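Side-chain contacts in putative DD-carboxypeptidase TP_0574 (Treponema pallidum, PDB 1O75), which binds penicillin and has zinc-dependent carboxypeptidase activity, possibly trimming peptidoglycan peptides to limit cross-linking of the spirochaete cell wall: residues S136-D141 with Y145-V150; F157-V162 with I318-R323; C296-G301 with G311-T316. The protein carries 2 engineered substitutions. One frame throughout, in Å; residues are numbered along the deposited sequence.

Interaction 1. Residues S136-D141 with Y145-V150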
ATOM      1  N   SER B 136      -8.447 -10.737 -15.183  1.00 36.10           N
ATOM      2  CA  SER B 136      -9.842 -10.708 -14.800  1.00 36.21           C
ATOM      3  C   SER B 136     -10.625 -11.644 -15.733  1.00 34.36           C
ATOM      4  O   SER B 136     -11.821 -11.831 -15.580  1.00 34.47           O
ATOM      5  CB  SER B 136     -10.370  -9.278 -14.881  1.00 36.13           C
ATOM      6  OG  SER B 136     -10.009  -8.724 -16.135  1.00 41.86           O
ATOM      7  N   SER B 137      -9.931 -12.243 -16.690  1.00 35.08           N
ATOM      8  CA  SER B 137     -10.584 -13.155 -17.631  1.00 36.88           C
ATOM      9  C   SER B 137      -9.570 -14.153 -18.156  1.00 35.86           C
ATOM     10  O   SER B 137      -8.377 -14.030 -17.886  1.00 36.92           O
ATOM     11  CB  SER B 137     -11.161 -12.359 -18.812  1.00 37.01           C
ATOM     12  OG  SER B 137     -10.097 -11.847 -19.608  1.00 37.82           O
ATOM     13  N   PHE B 138     -10.048 -15.138 -18.912  1.00 35.77           N
ATOM     14  CA  PHE B 138      -9.187 -16.144 -19.519  1.00 36.89           C
ATOM     15  C   PHE B 138      -9.744 -16.555 -20.895  1.00 38.53           C
ATOM     16  O   PHE B 138     -10.912 -16.332 -21.184  1.00 37.17           O
ATOM     17  CB  PHE B 138      -9.046 -17.376 -18.598  1.00 36.15           C
ATOM     18  CG  PHE B 138     -10.338 -18.103 -18.329  1.00 37.65           C
ATOM     19  CD1 PHE B 138     -10.770 -19.120 -19.179  1.00 37.69           C
ATOM     20  CD2 PHE B 138     -11.114 -17.781 -17.218  1.00 36.56           C
ATOM     21  CE1 PHE B 138     -11.948 -19.805 -18.925  1.00 37.33           C
ATOM     22  CE2 PHE B 138     -12.295 -18.458 -16.953  1.00 37.79           C
ATOM     23  CZ  PHE B 138     -12.718 -19.472 -17.806  1.00 37.39           C
ATOM     24  N   MET B 139      -8.898 -17.160 -21.719  1.00 42.90           N
ATOM     25  CA  MET B 139      -9.285 -17.585 -23.067  1.00 47.65           C
ATOM     26  C   MET B 139      -9.507 -19.085 -23.224  1.00 49.18           C
ATOM     27  O   MET B 139      -8.693 -19.895 -22.778  1.00 49.08           O
ATOM     28  CB  MET B 139      -8.209 -17.186 -24.080  1.00 48.34           C
ATOM     29  CG  MET B 139      -7.946 -15.714 -24.204  1.00 51.84           C
ATOM     30  SD  MET B 139      -9.348 -14.820 -24.819  1.00 58.81           S
ATOM     31  CE  MET B 139      -8.774 -13.110 -24.527  1.00 57.78           C
ATOM     32  N   VAL B 140     -10.601 -19.441 -23.884  1.00 51.94           N
ATOM     33  CA  VAL B 140     -10.922 -20.836 -24.166  1.00 55.24           C
ATOM     34  C   VAL B 140     -11.360 -20.906 -25.632  1.00 57.20           C
ATOM     35  O   VAL B 140     -12.397 -20.350 -26.008  1.00 56.41           O
ATOM     36  CB  VAL B 140     -12.065 -21.360 -23.273  1.00 55.73           C
ATOM     37  CG1 VAL B 140     -12.408 -22.794 -23.652  1.00 58.45           C
ATOM     38  CG2 VAL B 140     -11.646 -21.312 -21.828  1.00 56.11           C
ATOM     39  N   ASP B 141     -10.565 -21.592 -26.448  1.00 59.58           N
ATOM     40  CA  ASP B 141     -10.851 -21.721 -27.871  1.00 61.70           C
ATOM     41  C   ASP B 141     -11.104 -20.356 -28.472  1.00 61.50           C
ATOM     42  O   ASP B 141     -12.132 -20.136 -29.100  1.00 63.07           O
ATOM     43  CB  ASP B 141     -12.082 -22.596 -28.129  1.00 63.07           C
ATOM     44  CG  ASP B 141     -11.843 -24.052 -27.806  1.00 65.81           C
ATOM     45  OD1 ASP B 141     -10.759 -24.566 -28.170  1.00 66.89           O
ATOM     46  OD2 ASP B 141     -12.743 -24.679 -27.198  1.00 66.89           O
ATOM     47  N   TYR B 145     -13.640 -15.337 -21.259  1.00 38.55           N
ATOM     48  CA  TYR B 145     -14.579 -15.482 -20.151  1.00 37.24           C
ATOM     49  C   TYR B 145     -14.086 -14.675 -18.963  1.00 34.72           C
ATOM     50  O   TYR B 145     -12.917 -14.729 -18.645  1.00 32.83           O
ATOM     51  CB  TYR B 145     -14.676 -16.956 -19.753  1.00 38.52           C
ATOM     52  CG  TYR B 145     -15.280 -17.836 -20.821  1.00 40.34           C
ATOM     53  CD1 TYR B 145     -16.658 -18.038 -20.884  1.00 42.52           C
ATOM     54  CD2 TYR B 145     -14.477 -18.448 -21.783  1.00 43.12           C
ATOM     55  CE1 TYR B 145     -17.223 -18.823 -21.876  1.00 42.83           C
ATOM     56  CE2 TYR B 145     -15.034 -19.236 -22.784  1.00 44.87           C
ATOM     57  CZ  TYR B 145     -16.409 -19.415 -22.819  1.00 44.00           C
ATOM     58  OH  TYR B 145     -16.960 -20.191 -23.811  1.00 46.24           O
ATOM     59  N   LYS B 146     -14.985 -13.933 -18.329  1.00 33.03           N
ATOM     60  CA  LYS B 146     -14.650 -13.132 -17.159  1.00 36.20           C
ATOM     61  C   LYS B 146     -14.680 -14.035 -15.915  1.00 36.53           C
ATOM     62  O   LYS B 146     -15.710 -14.639 -15.602  1.00 34.87           O
ATOM     63  CB  LYS B 146     -15.669 -12.014 -16.983  1.00 35.16           C
ATOM     64  CG  LYS B 146     -15.497 -11.164 -15.717  1.00 41.05           C
ATOM     65  CD  LYS B 146     -16.573 -10.097 -15.663  1.00 43.07           C
ATOM     66  CE  LYS B 146     -17.031  -9.765 -14.250  1.00 46.46           C
ATOM     67  NZ  LYS B 146     -16.413  -8.518 -13.715  1.00 48.81           N
ATOM     68  N   ILE B 147     -13.550 -14.117 -15.219  1.00 36.06           N
ATOM     69  CA  ILE B 147     -13.445 -14.942 -14.012  1.00 33.41           C
ATOM     70  C   ILE B 147     -14.497 -14.574 -12.974  1.00 33.16           C
ATOM     71  O   ILE B 147     -14.692 -13.398 -12.665  1.00 34.97           O
ATOM     72  CB  ILE B 147     -12.034 -14.805 -13.397  1.00 32.62           C
ATOM     73  CG1 ILE B 147     -11.021 -15.436 -14.351  1.00 32.61           C
ATOM     74  CG2 ILE B 147     -11.990 -15.472 -11.983  1.00 32.95           C
ATOM     75  CD1 ILE B 147      -9.558 -15.169 -14.012  1.00 29.43           C
ATOM     76  N   THR B 148     -15.212 -15.570 -12.457  1.00 33.06           N
ATOM     77  CA  THR B 148     -16.208 -15.291 -11.423  1.00 35.20           C
ATOM     78  C   THR B 148     -15.998 -16.121 -10.144  1.00 34.65           C
ATOM     79  O   THR B 148     -16.456 -15.737  -9.063  1.00 34.93           O
ATOM     80  CB  THR B 148     -17.638 -15.559 -11.915  1.00 35.64           C
ATOM     81  OG1 THR B 148     -17.737 -16.920 -12.356  1.00 34.42           O
ATOM     82  CG2 THR B 148     -18.000 -14.602 -13.048  1.00 37.28           C
ATOM     83  N   ASN B 149     -15.318 -17.258 -10.275  1.00 34.67           N
ATOM     84  CA  ASN B 149     -15.068 -18.134  -9.129  1.00 35.44           C
ATOM     85  C   ASN B 149     -13.720 -18.796  -9.263  1.00 35.48           C
ATOM     86  O   ASN B 149     -13.212 -18.984 -10.372  1.00 32.65           O
ATOM     87  CB  ASN B 149     -16.125 -19.245  -9.033  1.00 37.48           C
ATOM     88  CG  ASN B 149     -17.519 -18.713  -8.839  1.00 42.11           C
ATOM     89  OD1 ASN B 149     -17.986 -18.536  -7.713  1.00 41.97           O
ATOM     90  ND2 ASN B 149     -18.194 -18.430  -9.952  1.00 44.07           N
ATOM     91  N   VAL B 150     -13.144 -19.166  -8.121  1.00 33.44           N
ATOM     92  CA  VAL B 150     -11.862 -19.842  -8.106  1.00 34.38           C
ATOM     93  C   VAL B 150     -11.969 -20.970  -7.091  1.00 35.98           C
ATOM     94  O   VAL B 150     -12.642 -20.836  -6.063  1.00 34.37           O
ATOM     95  CB  VAL B 150     -10.722 -18.891  -7.701  1.00 35.62           C
ATOM     96  CG1 VAL B 150      -9.396 -19.640  -7.704  1.00 35.09           C
ATOM     97  CG2 VAL B 150     -10.661 -17.710  -8.688  1.00 40.31           C
TER
HETATM   98  O   HOH W   1     -15.222 -21.240 -25.916  1.00 59.24           O

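Interaction 2. Residues F157-V162 with I318-R323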
ATOM      1  N   PHE B 157       3.587 -28.413  -5.482  1.00 27.78           N
ATOM      2  CA  PHE B 157       4.936 -28.851  -5.142  1.00 28.64           C
ATOM      3  C   PHE B 157       5.251 -29.101  -3.652  1.00 29.94           C
ATOM      4  O   PHE B 157       5.730 -28.222  -2.934  1.00 28.37           O
ATOM      5  CB  PHE B 157       5.960 -27.851  -5.715  1.00 31.89           C
ATOM      6  CG  PHE B 157       5.710 -27.486  -7.156  1.00 33.36           C
ATOM      7  CD1 PHE B 157       5.871 -28.431  -8.167  1.00 37.79           C
ATOM      8  CD2 PHE B 157       5.258 -26.211  -7.497  1.00 35.03           C
ATOM      9  CE1 PHE B 157       5.581 -28.110  -9.515  1.00 37.69           C
ATOM     10  CE2 PHE B 157       4.967 -25.876  -8.837  1.00 36.05           C
ATOM     11  CZ  PHE B 157       5.130 -26.827  -9.843  1.00 36.62           C
ATOM     12  N   VAL B 158       4.996 -30.322  -3.210  1.00 29.52           N
ATOM     13  CA  VAL B 158       5.289 -30.726  -1.846  1.00 31.09           C
ATOM     14  C   VAL B 158       6.504 -31.662  -1.913  1.00 30.72           C
ATOM     15  O   VAL B 158       6.460 -32.670  -2.613  1.00 32.82           O
ATOM     16  CB  VAL B 158       4.102 -31.510  -1.229  1.00 29.17           C
ATOM     17  CG1 VAL B 158       4.484 -32.003   0.175  1.00 30.62           C
ATOM     18  CG2 VAL B 158       2.845 -30.625  -1.184  1.00 30.91           C
ATOM     19  N   PRO B 159       7.597 -31.349  -1.193  1.00 32.91           N
ATOM     20  CA  PRO B 159       8.759 -32.241  -1.252  1.00 32.78           C
ATOM     21  C   PRO B 159       8.451 -33.572  -0.565  1.00 35.66           C
ATOM     22  O   PRO B 159       8.049 -33.613   0.611  1.00 33.36           O
ATOM     23  CB  PRO B 159       9.852 -31.444  -0.549  1.00 31.37           C
ATOM     24  CG  PRO B 159       9.082 -30.633   0.459  1.00 32.26           C
ATOM     25  CD  PRO B 159       7.857 -30.196  -0.315  1.00 31.50           C
ATOM     26  N   VAL B 160       8.615 -34.667  -1.305  1.00 36.54           N
ATOM     27  CA  VAL B 160       8.328 -35.981  -0.744  1.00 37.26           C
ATOM     28  C   VAL B 160       9.409 -37.041  -0.954  1.00 39.06           C
ATOM     29  O   VAL B 160      10.295 -36.902  -1.814  1.00 37.23           O
ATOM     30  CB  VAL B 160       6.995 -36.556  -1.295  1.00 37.70           C
ATOM     31  CG1 VAL B 160       5.813 -35.720  -0.809  1.00 36.02           C
ATOM     32  CG2 VAL B 160       7.025 -36.602  -2.833  1.00 39.22           C
ATOM     33  N   ALA B 161       9.331 -38.080  -0.124  1.00 40.04           N
ATOM     34  CA  ALA B 161      10.219 -39.246  -0.189  1.00 41.31           C
ATOM     35  C   ALA B 161       9.227 -40.355  -0.491  1.00 42.38           C
ATOM     36  O   ALA B 161       8.266 -40.547   0.259  1.00 42.47           O
ATOM     37  CB  ALA B 161      10.900 -39.498   1.149  1.00 39.61           C
ATOM     38  N   VAL B 162       9.440 -41.062  -1.598  1.00 42.94           N
ATOM     39  CA  VAL B 162       8.530 -42.115  -2.026  1.00 44.96           C
ATOM     40  C   VAL B 162       9.220 -43.478  -2.057  1.00 47.44           C
ATOM     41  O   VAL B 162      10.215 -43.662  -2.758  1.00 47.07           O
ATOM     42  CB  VAL B 162       7.972 -41.819  -3.452  1.00 45.32           C
ATOM     43  CG1 VAL B 162       7.038 -42.935  -3.908  1.00 44.55           C
ATOM     44  CG2 VAL B 162       7.241 -40.484  -3.456  1.00 45.61           C
ATOM     45  N   ILE B 318       5.798 -22.027   5.827  1.00 24.45           N
ATOM     46  CA  ILE B 318       6.422 -23.148   5.148  1.00 25.53           C
ATOM     47  C   ILE B 318       6.574 -22.890   3.647  1.00 26.08           C
ATOM     48  O   ILE B 318       5.587 -22.690   2.933  1.00 26.82           O
ATOM     49  CB  ILE B 318       5.583 -24.409   5.404  1.00 24.60           C
ATOM     50  CG1 ILE B 318       5.572 -24.690   6.929  1.00 25.84           C
ATOM     51  CG2 ILE B 318       6.148 -25.582   4.622  1.00 24.51           C
ATOM     52  CD1 ILE B 318       4.504 -25.672   7.346  1.00 25.24           C
ATOM     53  N   ALA B 319       7.817 -22.913   3.181  1.00 26.53           N
ATOM     54  CA  ALA B 319       8.124 -22.625   1.780  1.00 27.87           C
ATOM     55  C   ALA B 319       9.255 -23.523   1.276  1.00 26.35           C
ATOM     56  O   ALA B 319      10.213 -23.762   1.988  1.00 25.66           O
ATOM     57  CB  ALA B 319       8.535 -21.146   1.643  1.00 27.40           C
ATOM     58  N   ASN B 320       9.135 -24.000   0.042  1.00 27.20           N
ATOM     59  CA  ASN B 320      10.146 -24.891  -0.551  1.00 29.24           C
ATOM     60  C   ASN B 320      11.521 -24.267  -0.637  1.00 29.59           C
ATOM     61  O   ASN B 320      11.676 -23.171  -1.157  1.00 28.51           O
ATOM     62  CB  ASN B 320       9.710 -25.330  -1.961  1.00 27.77           C
ATOM     63  CG  ASN B 320       8.544 -26.261  -1.941  1.00 30.63           C
ATOM     64  OD1 ASN B 320       8.394 -27.000  -0.843  1.00 25.98           O
ATOM     65  ND2 ASN B 320       7.769 -26.335  -2.910  1.00 34.00           N
ATOM     66  N   GLY B 321      12.513 -24.972  -0.094  1.00 32.13           N
ATOM     67  CA  GLY B 321      13.886 -24.508  -0.163  1.00 30.94           C
ATOM     68  C   GLY B 321      14.293 -23.467   0.844  1.00 32.40           C
ATOM     69  O   GLY B 321      15.444 -23.018   0.830  1.00 33.81           O
ATOM     70  N   TYR B 322      13.360 -23.070   1.708  1.00 30.00           N
ATOM     71  CA  TYR B 322      13.648 -22.070   2.718  1.00 28.17           C
ATOM     72  C   TYR B 322      13.488 -22.608   4.135  1.00 28.37           C
ATOM     73  O   TYR B 322      12.670 -23.493   4.398  1.00 28.45           O
ATOM     74  CB  TYR B 322      12.703 -20.864   2.591  1.00 28.38           C
ATOM     75  CG  TYR B 322      12.939 -19.999   1.374  1.00 27.39           C
ATOM     76  CD1 TYR B 322      12.394 -20.337   0.140  1.00 29.43           C
ATOM     77  CD2 TYR B 322      13.719 -18.844   1.464  1.00 27.55           C
ATOM     78  CE1 TYR B 322      12.619 -19.533  -1.005  1.00 29.36           C
ATOM     79  CE2 TYR B 322      13.954 -18.030   0.329  1.00 27.97           C
ATOM     80  CZ  TYR B 322      13.396 -18.388  -0.893  1.00 28.39           C
ATOM     81  OH  TYR B 322      13.608 -17.600  -2.005  1.00 31.92           O
ATOM     82  N   ARG B 323      14.267 -22.050   5.048  0.52 28.93           N
ATOM     83  CA  ARG B 323      14.189 -22.429   6.446  0.52 29.38           C
ATOM     84  C   ARG B 323      12.801 -21.954   6.913  0.52 29.10           C
ATOM     85  O   ARG B 323      12.281 -20.955   6.403  0.52 26.66           O
ATOM     86  CB  ARG B 323      15.303 -21.711   7.214  0.52 32.76           C
ATOM     87  CG  ARG B 323      15.536 -22.200   8.640  0.52 38.62           C
ATOM     88  CD  ARG B 323      16.925 -21.794   9.140  0.52 42.26           C
ATOM     89  NE  ARG B 323      17.051 -20.355   9.372  0.52 46.24           N
ATOM     90  CZ  ARG B 323      18.006 -19.588   8.852  0.52 45.61           C
ATOM     91  NH1 ARG B 323      18.922 -20.115   8.057  0.52 47.40           N
ATOM     92  NH2 ARG B 323      18.052 -18.295   9.138  0.52 47.28           N
TER

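Interaction 3. Residues C296-G301 with G311-T316. With XE (xenon), chain F.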
ATOM      1  N   CYS B 296      -1.541 -13.620   7.786  1.00 26.66           N
ATOM      2  CA  CYS B 296      -2.174 -14.853   8.264  1.00 28.45           C
ATOM      3  C   CYS B 296      -3.352 -14.429   9.118  1.00 28.37           C
ATOM      4  O   CYS B 296      -3.185 -13.604  10.007  1.00 30.35           O
ATOM      5  CB  CYS B 296      -1.203 -15.630   9.173  1.00 28.28           C
ATOM      6  SG  CYS B 296       0.307 -16.058   8.366  1.00 37.87           S
ATOM      7  N   GLY B 297      -4.520 -15.002   8.862  1.00 26.86           N
ATOM      8  CA  GLY B 297      -5.675 -14.648   9.653  1.00 25.73           C
ATOM      9  C   GLY B 297      -6.369 -15.857  10.236  1.00 25.08           C
ATOM     10  O   GLY B 297      -6.093 -16.998   9.843  1.00 24.47           O
ATOM     11  N   ILE B 298      -7.294 -15.615  11.155  1.00 22.89           N
ATOM     12  CA  ILE B 298      -8.009 -16.728  11.742  1.00 24.78           C
ATOM     13  C   ILE B 298      -9.424 -16.299  12.099  1.00 23.79           C
ATOM     14  O   ILE B 298      -9.671 -15.134  12.394  1.00 24.83           O
ATOM     15  CB  ILE B 298      -7.274 -17.235  13.014  1.00 25.56           C
ATOM     16  CG1 ILE B 298      -7.877 -18.559  13.488  1.00 24.06           C
ATOM     17  CG2 ILE B 298      -7.355 -16.174  14.145  1.00 23.63           C
ATOM     18  CD1 ILE B 298      -7.112 -19.164  14.680  1.00 26.16           C
ATOM     19  N   ASN B 299     -10.356 -17.229  11.998  1.00 25.18           N
ATOM     20  CA  ASN B 299     -11.731 -16.958  12.419  1.00 26.82           C
ATOM     21  C   ASN B 299     -12.008 -18.093  13.389  1.00 25.00           C
ATOM     22  O   ASN B 299     -12.049 -19.245  12.991  1.00 26.03           O
ATOM     23  CB  ASN B 299     -12.730 -17.021  11.264  1.00 27.74           C
ATOM     24  CG  ASN B 299     -14.140 -16.698  11.723  1.00 31.18           C
ATOM     25  OD1 ASN B 299     -14.726 -17.445  12.510  1.00 29.83           O
ATOM     26  ND2 ASN B 299     -14.687 -15.578  11.246  1.00 28.00           N
ATOM     27  N   TYR B 300     -12.195 -17.760  14.661  1.00 26.23           N
ATOM     28  CA  TYR B 300     -12.391 -18.790  15.683  1.00 26.47           C
ATOM     29  C   TYR B 300     -13.563 -19.718  15.417  1.00 27.93           C
ATOM     30  O   TYR B 300     -13.626 -20.816  15.958  1.00 27.62           O
ATOM     31  CB  TYR B 300     -12.541 -18.126  17.054  1.00 26.16           C
ATOM     32  CG  TYR B 300     -11.399 -17.178  17.370  1.00 26.88           C
ATOM     33  CD1 TYR B 300     -11.649 -15.899  17.880  1.00 25.91           C
ATOM     34  CD2 TYR B 300     -10.061 -17.564  17.159  1.00 28.09           C
ATOM     35  CE1 TYR B 300     -10.604 -15.022  18.173  1.00 25.30           C
ATOM     36  CE2 TYR B 300      -9.007 -16.698  17.455  1.00 25.96           C
ATOM     37  CZ  TYR B 300      -9.287 -15.429  17.963  1.00 25.64           C
ATOM     38  OH  TYR B 300      -8.255 -14.573  18.268  1.00 26.79           O
ATOM     39  N   GLY B 301     -14.487 -19.283  14.563  1.00 27.88           N
ATOM     40  CA  GLY B 301     -15.653 -20.106  14.280  1.00 26.74           C
ATOM     41  C   GLY B 301     -15.535 -21.092  13.137  1.00 29.34           C
ATOM     42  O   GLY B 301     -16.473 -21.843  12.891  1.00 28.76           O
ATOM     43  N   GLY B 311      -5.570 -15.191  22.368  1.00 26.30           N
ATOM     44  CA  GLY B 311      -4.442 -15.748  23.087  1.00 28.86           C
ATOM     45  C   GLY B 311      -3.147 -15.668  22.287  1.00 27.42           C
ATOM     46  O   GLY B 311      -3.027 -14.868  21.361  1.00 27.79           O
ATOM     47  N   TYR B 312      -2.197 -16.520  22.653  1.00 26.00           N
ATOM     48  CA  TYR B 312      -0.878 -16.559  22.049  1.00 23.96           C
ATOM     49  C   TYR B 312      -0.753 -17.629  21.001  1.00 25.24           C
ATOM     50  O   TYR B 312      -1.058 -18.819  21.245  1.00 24.14           O
ATOM     51  CB  TYR B 312       0.176 -16.797  23.128  1.00 25.38           C
ATOM     52  CG  TYR B 312       0.239 -15.671  24.109  1.00 25.89           C
ATOM     53  CD1 TYR B 312       1.085 -14.584  23.901  1.00 25.02           C
ATOM     54  CD2 TYR B 312      -0.613 -15.652  25.217  1.00 26.79           C
ATOM     55  CE1 TYR B 312       1.083 -13.503  24.776  1.00 28.94           C
ATOM     56  CE2 TYR B 312      -0.629 -14.565  26.093  1.00 29.43           C
ATOM     57  CZ  TYR B 312       0.215 -13.504  25.866  1.00 29.11           C
ATOM     58  OH  TYR B 312       0.158 -12.421  26.705  1.00 33.47           O
ATOM     59  N   TYR B 313      -0.275 -17.198  19.838  1.00 24.26           N
ATOM     60  CA  TYR B 313      -0.092 -18.090  18.723  1.00 24.29           C
ATOM     61  C   TYR B 313       1.344 -18.065  18.235  1.00 23.90           C
ATOM     62  O   TYR B 313       2.067 -17.084  18.403  1.00 24.00           O
ATOM     63  CB  TYR B 313      -1.004 -17.706  17.542  1.00 21.86           C
ATOM     64  CG  TYR B 313      -2.474 -17.960  17.769  1.00 24.30           C
ATOM     65  CD1 TYR B 313      -3.249 -17.082  18.533  1.00 21.60           C
ATOM     66  CD2 TYR B 313      -3.087 -19.084  17.225  1.00 22.29           C
ATOM     67  CE1 TYR B 313      -4.616 -17.334  18.739  1.00 22.78           C
ATOM     68  CE2 TYR B 313      -4.427 -19.338  17.428  1.00 25.21           C
ATOM     69  CZ  TYR B 313      -5.189 -18.461  18.182  1.00 23.32           C
ATOM     70  OH  TYR B 313      -6.529 -18.742  18.345  1.00 25.72           O
ATOM     71  N   ARG B 314       1.737 -19.165  17.623  1.00 23.70           N
ATOM     72  CA  ARG B 314       3.055 -19.287  17.028  1.00 23.66           C
ATOM     73  C   ARG B 314       2.735 -19.683  15.594  1.00 23.29           C
ATOM     74  O   ARG B 314       2.095 -20.717  15.373  1.00 24.61           O
ATOM     75  CB  ARG B 314       3.874 -20.391  17.710  1.00 25.48           C
ATOM     76  CG  ARG B 314       5.159 -20.735  16.964  1.00 26.53           C
ATOM     77  CD  ARG B 314       6.209 -21.358  17.905  1.00 28.70           C
ATOM     78  NE  ARG B 314       6.711 -20.365  18.861  1.00 27.40           N
ATOM     79  CZ  ARG B 314       7.342 -20.661  19.991  1.00 28.45           C
ATOM     80  NH1 ARG B 314       7.561 -21.936  20.329  1.00 26.17           N
ATOM     81  NH2 ARG B 314       7.753 -19.684  20.786  1.00 24.50           N
ATOM     82  N   LEU B 315       3.163 -18.860  14.638  1.00 22.80           N
ATOM     83  CA  LEU B 315       2.913 -19.105  13.213  1.00 24.37           C
ATOM     84  C   LEU B 315       4.184 -19.630  12.556  1.00 22.72           C
ATOM     85  O   LEU B 315       5.256 -19.075  12.757  1.00 24.30           O
ATOM     86  CB  LEU B 315       2.521 -17.782  12.502  1.00 23.08           C
ATOM     87  CG  LEU B 315       1.557 -16.869  13.245  1.00 25.55           C
ATOM     88  CD1 LEU B 315       1.214 -15.648  12.392  1.00 26.49           C
ATOM     89  CD2 LEU B 315       0.305 -17.646  13.598  1.00 24.31           C
ATOM     90  N   THR B 316       4.063 -20.683  11.764  1.00 21.83           N
ATOM     91  CA  THR B 316       5.232 -21.200  11.077  1.00 23.51           C
ATOM     92  C   THR B 316       4.976 -21.154   9.564  1.00 21.57           C
ATOM     93  O   THR B 316       4.131 -21.878   9.070  1.00 22.11           O
ATOM     94  CB  THR B 316       5.531 -22.661  11.507  1.00 25.84           C
ATOM     95  OG1 THR B 316       5.762 -22.689  12.924  1.00 25.33           O
ATOM     96  CG2 THR B 316       6.799 -23.199  10.791  1.00 25.47           C
TER
HETATM   97 XE    XE F1415      -3.333 -15.920  12.493  0.50 34.76          XE

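Interaction 1. Residues S136-D141 with Y145-V150
F138 and Y145 face each other as a hydrogen-bonded antiparallel pair: F138 N reaches Y145 O and Y145 N reaches F138 O, each at 2.9 Å. The tightly packed side of the sheet carries these two rings. F138 CG stands between its backbone N and carbonyl carbon (chi1 62°), which lays the ring under Y145 CB; that carbon sits over one face, near the rim, 3.7 Å from F138 CZ in a CH-pi contact. The rings are nearly parallel, planes at 25°, but slid so far apart that they barely overlap. At the edge of the F138 ring lies I147 CG1, 3.7 Å from F138 CD2. The V140 and Y145 side chains cross at about a right angle, V140 CB 3.7 Å from Y145 CE2, and V105 and K103 of strand 101-114 add to the packing. The other side, where S137 and K146 form a non-hydrogen-bonded pair, is more polar: S137 CB presses to 3.0 Å from Y145 O, S137 OG turns to E144, and the bent chain of K146 leads outward, carrying NZ to S375 of the second subunit. At the outer end a water bridges V140 O and Y145 OH, near the Y145 ring plane. I147 N bonds to S136 O at 2.9 Å. The short strands 137-140 and 145-150 run antiparallel at 128°, part of the beta hairpin that strands 137-140 and 143-163 form in the mixed sheet.

Interaction 2. Residues F157-V162 with I318-R323
N320 ND2 donates a hydrogen bond of 2.8 Å to the backbone carbonyl F157 O, and N256 ND2 makes a second, weak bond to the same oxygen. The contact joins strand 143-163 of the large mixed sheet, flanked here by strands 8-16 and 190-194, to a beta hairpin: N320 is the second residue of the type II turn from A319 to Y322 that links strands 311-319 and 325-331, and F157 lies on strand 143-163. The bond from N320 is almost straight at hydrogen, 174°. F157 O lies in the amide plane of N320, but the nitrogen approaches that oxygen tilted 28° from the carbonyl plane. With CG placed beside its own backbone N and opposite the carbonyl carbon (chi1 -70°), N320 extends its amide across to strand 143-163. The turn itself is closed by Y322 N bonding to A319 O at 3.2 Å, and G321 takes its third position with a positive phi. Apart from that one bond the two segments touch lightly. F157 turns the end of its ring away from the turn, so that, of its side chain, CB is the part nearest the amide, 3.7 Å from N320 ND2. Y12 of strand 8-16 packs against both F157 and N320. On the oxygen side of the amide, the pyrrolidine ring of P159 crosses obliquely, and P159 CD comes within 3.3 Å of N320 OD1.

Interaction 3. Residues C296-G301 with G311-T316
I298 CD1 and Y313 OH meet across the interior of a beta sandwich, 3.7 Å apart, where strand 293-298 of one four-stranded antiparallel sheet faces strand 311-319 of another. No hydrogen bond joins the two segments, and even the nearest backbones, at C296 and L315, keep their CA atoms 8.3 Å apart; side chains fill the gap. Apolar contact joins C296 CB to L315 CD1 at 4.0 Å, while I298 and Y313 come from opposite directions, bringing I298 CD1 to 3.8 Å from Y313 CE2. The reach of I298 follows from its extended chain, with CG1 anti to the backbone N (chi1 -170°) and CD1 continuing straight on. Between these two pairs the xenon lies 3.4 Å from C296 O and 4.0 Å from C296 CB, in van der Waals contact; L315 CD2 adds a methyl, with G297, Y260 and F331 completing the pocket. Aromatic contacts occupy the end near the loop. The Y313 ring stacks with Y262 and meets F331 with planes at about 45°, while Y300 reaches in obliquely from 296-301. The polar bonds serve each side separately. Y313 OH bonds to G309 O, which satisfies the hydroxyl within this buried region, and N299 OD1 accepts from G301 N to form an Asx turn spanning Y300. Y300 CE2 comes to 3.3 Å from Y313 OH.

Interaction 1 closes before the other two open; interaction 3 falls between the two segments of interaction 2 in sequence. Interactions 1 and 2 share the long strand 143-163, with centres 31 Å apart. Interactions 2 and 3 share strand 311-319, their centres 23 Å apart and their segments adjoining in the chain. Interaction 1 lies on the far side of the chain's centre from interaction 3, about 33 Å between centres. Interaction 1 is thus local to the first family region and interaction 3 to the second, while interaction 2 joins the two regions of this four-domain protein across 155 intervening residues.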